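Local coordinates for proteasome assembly chaperone family protein (PDB 3WZ2) that is an archaeal homolog of proteasome-assembly chaperones and probably assists proteasome assembly or activation, at residues K99-V102 with N103-K107. Residues are numbered along the deposited sequence; the frame is centred on the assembly and turned at random.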
loop_
_atom_site.group_PDB
_atom_site.type_symbol
_atom_site.label_atom_id
_atom_site.label_comp_id
_atom_site.label_asym_id
_atom_site.label_seq_id
_atom_site.Cartn_x
_atom_site.Cartn_y
_atom_site.Cartn_z
ATOM N N LYS B 99 -5.103 6.007 21.043
ATOM C CA LYS B 99 -6.454 5.524 21.322
ATOM C C LYS B 99 -6.456 4.445 22.421
ATOM O O LYS B 99 -7.283 4.495 23.331
ATOM C CB LYS B 99 -7.154 5.039 20.028
ATOM C CG LYS B 99 -7.416 6.151 18.987
ATOM C CD LYS B 99 -8.695 6.917 19.296
ATOM C CE LYS B 99 -8.622 8.239 18.631
ATOM N NZ LYS B 99 -9.914 8.976 18.569
ATOM N N GLU B 100 -5.577 3.453 22.329
ATOM C CA GLU B 100 -5.546 2.404 23.373
ATOM C C GLU B 100 -5.082 2.947 24.714
ATOM O O GLU B 100 -5.585 2.554 25.749
ATOM C CB GLU B 100 -4.633 1.250 22.983
ATOM C CG GLU B 100 -5.097 0.447 21.793
ATOM C CD GLU B 100 -6.475 -0.198 21.985
ATOM O OE1 GLU B 100 -6.740 -0.793 23.059
ATOM O OE2 GLU B 100 -7.299 -0.081 21.040
ATOM N N ILE B 101 -4.128 3.876 24.693
ATOM C CA ILE B 101 -3.692 4.492 25.926
ATOM C C ILE B 101 -4.867 5.235 26.602
ATOM O O ILE B 101 -5.106 5.087 27.783
ATOM C CB ILE B 101 -2.532 5.451 25.682
ATOM C CG1 ILE B 101 -1.270 4.654 25.376
ATOM C CG2 ILE B 101 -2.335 6.367 26.868
ATOM C CD1 ILE B 101 -0.083 5.499 24.916
ATOM N N VAL B 102 -5.626 5.994 25.820
ATOM C CA VAL B 102 -6.731 6.730 26.377
ATOM C C VAL B 102 -7.836 5.803 26.904
ATOM O O VAL B 102 -8.374 6.050 27.966
ATOM C CB VAL B 102 -7.273 7.726 25.355
ATOM C CG1 VAL B 102 -8.607 8.295 25.788
ATOM C CG2 VAL B 102 -6.253 8.832 25.160
ATOM N N ASN B 103 -8.163 4.744 26.186
ATOM C CA ASN B 103 -9.106 3.745 26.708
ATOM C C ASN B 103 -8.645 3.175 28.043
ATOM O O ASN B 103 -9.451 3.024 28.942
ATOM C CB ASN B 103 -9.323 2.572 25.736
ATOM C CG ASN B 103 -10.080 2.991 24.481
ATOM O OD1 ASN B 103 -10.843 3.966 24.512
ATOM N ND2 ASN B 103 -9.902 2.252 23.368
ATOM N N TYR B 104 -7.346 2.870 28.166
ATOM C CA TYR B 104 -6.821 2.382 29.399
ATOM C C TYR B 104 -6.978 3.424 30.505
ATOM O O TYR B 104 -7.412 3.110 31.596
ATOM C CB TYR B 104 -5.352 1.988 29.241
ATOM C CG TYR B 104 -4.662 1.687 30.539
ATOM C CD1 TYR B 104 -4.590 0.401 31.024
ATOM C CD2 TYR B 104 -4.075 2.693 31.269
ATOM C CE1 TYR B 104 -3.963 0.140 32.243
ATOM C CE2 TYR B 104 -3.456 2.450 32.472
ATOM C CZ TYR B 104 -3.407 1.175 32.962
ATOM O OH TYR B 104 -2.774 0.954 34.157
ATOM N N LEU B 105 -6.623 4.668 30.220
ATOM C CA LEU B 105 -6.627 5.708 31.240
ATOM C C LEU B 105 -8.053 6.067 31.704
ATOM O O LEU B 105 -8.285 6.293 32.889
ATOM C CB LEU B 105 -5.927 6.947 30.722
ATOM C CG LEU B 105 -4.419 6.826 30.423
ATOM C CD1 LEU B 105 -3.934 8.039 29.671
ATOM C CD2 LEU B 105 -3.599 6.667 31.673
ATOM N N LYS B 106 -9.002 6.084 30.772
ATOM C CA LYS B 106 -10.432 6.108 31.108
ATOM C C LYS B 106 -10.824 4.990 32.077
ATOM O O LYS B 106 -11.428 5.232 33.085
ATOM C CB LYS B 106 -11.276 5.949 29.856
ATOM C CG LYS B 106 -11.977 7.218 29.488
ATOM C CD LYS B 106 -13.326 7.042 28.840
ATOM C CE LYS B 106 -14.262 8.198 29.241
ATOM N NZ LYS B 106 -15.677 7.977 28.851
ATOM N N LYS B 107 -10.514 3.769 31.692
ATOM C CA LYS B 107 -10.857 2.594 32.432
ATOM C C LYS B 107 -10.376 2.667 33.885
ATOM O O LYS B 107 -11.088 2.240 34.771
ATOM C CB LYS B 107 -10.243 1.370 31.767
ATOM C CG LYS B 107 -10.884 0.049 32.145
ATOM C CD LYS B 107 -9.882 -1.102 32.116
ATOM C CE LYS B 107 -9.154 -1.257 30.782
ATOM N NZ LYS B 107 -8.058 -2.280 30.884
HETATM O O HOH W 1 -9.647 5.891 23.103
#
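Four consecutive i to i+4 backbone hydrogen bonds join Lys99-Val102 to Asn103-Lys106 as successive turns of one alpha helix, from Asn103 N to Lys99 O (3.0 Å) through to Lys106 N to Val102 O (2.9 Å). Lys99 O is gripped twice: besides the amide of Asn103 it takes a hydrogen from a water at 2.8 Å, and the same water donates to Asn103 OD1 at 2.7 Å. With Asn103 CG beside its own backbone N (chi1 -69°), the amide folds back over the preceding turn, and the water closes a small bridge between side chain and main chain on the exposed side of the helix. Glu100 OE2 comes no nearer than 4.2 Å to Asn103 ND2, the carboxylate and amide planes standing almost perpendicular, 82° apart. Helix 91-107 packs against the mixed beta-sheet of the PAC2 fold, beside helix 158-169: Ile101 and Leu105 both rest on Phe22 of strand 21-24, whereas Val102 turns to Leu163 and Glu166 of helix 158-169, and Lys99 reaches that helix through a salt bridge from NZ to Glu166 while also packing on Leu55 of a second subunit, another copy of the protein. Ile101 and Leu105, one turn apart, run alongside each other in the same direction, Ile101 CG2 touching Leu105 CD1 at 3.6 Å. Leu105 CG also sits 3.2 Å from Ile101 O, the carbonyl that accepts its own amide. The Tyr104 ring swings away from the preceding turn, CG anti to the backbone N (chi1 170°), although its CB stays 3.4 Å from Ile101 O. Its hydroxyl hydrogen-bonds to Pro15 O, tying the buried ring to the segment that leads into strand 21-24.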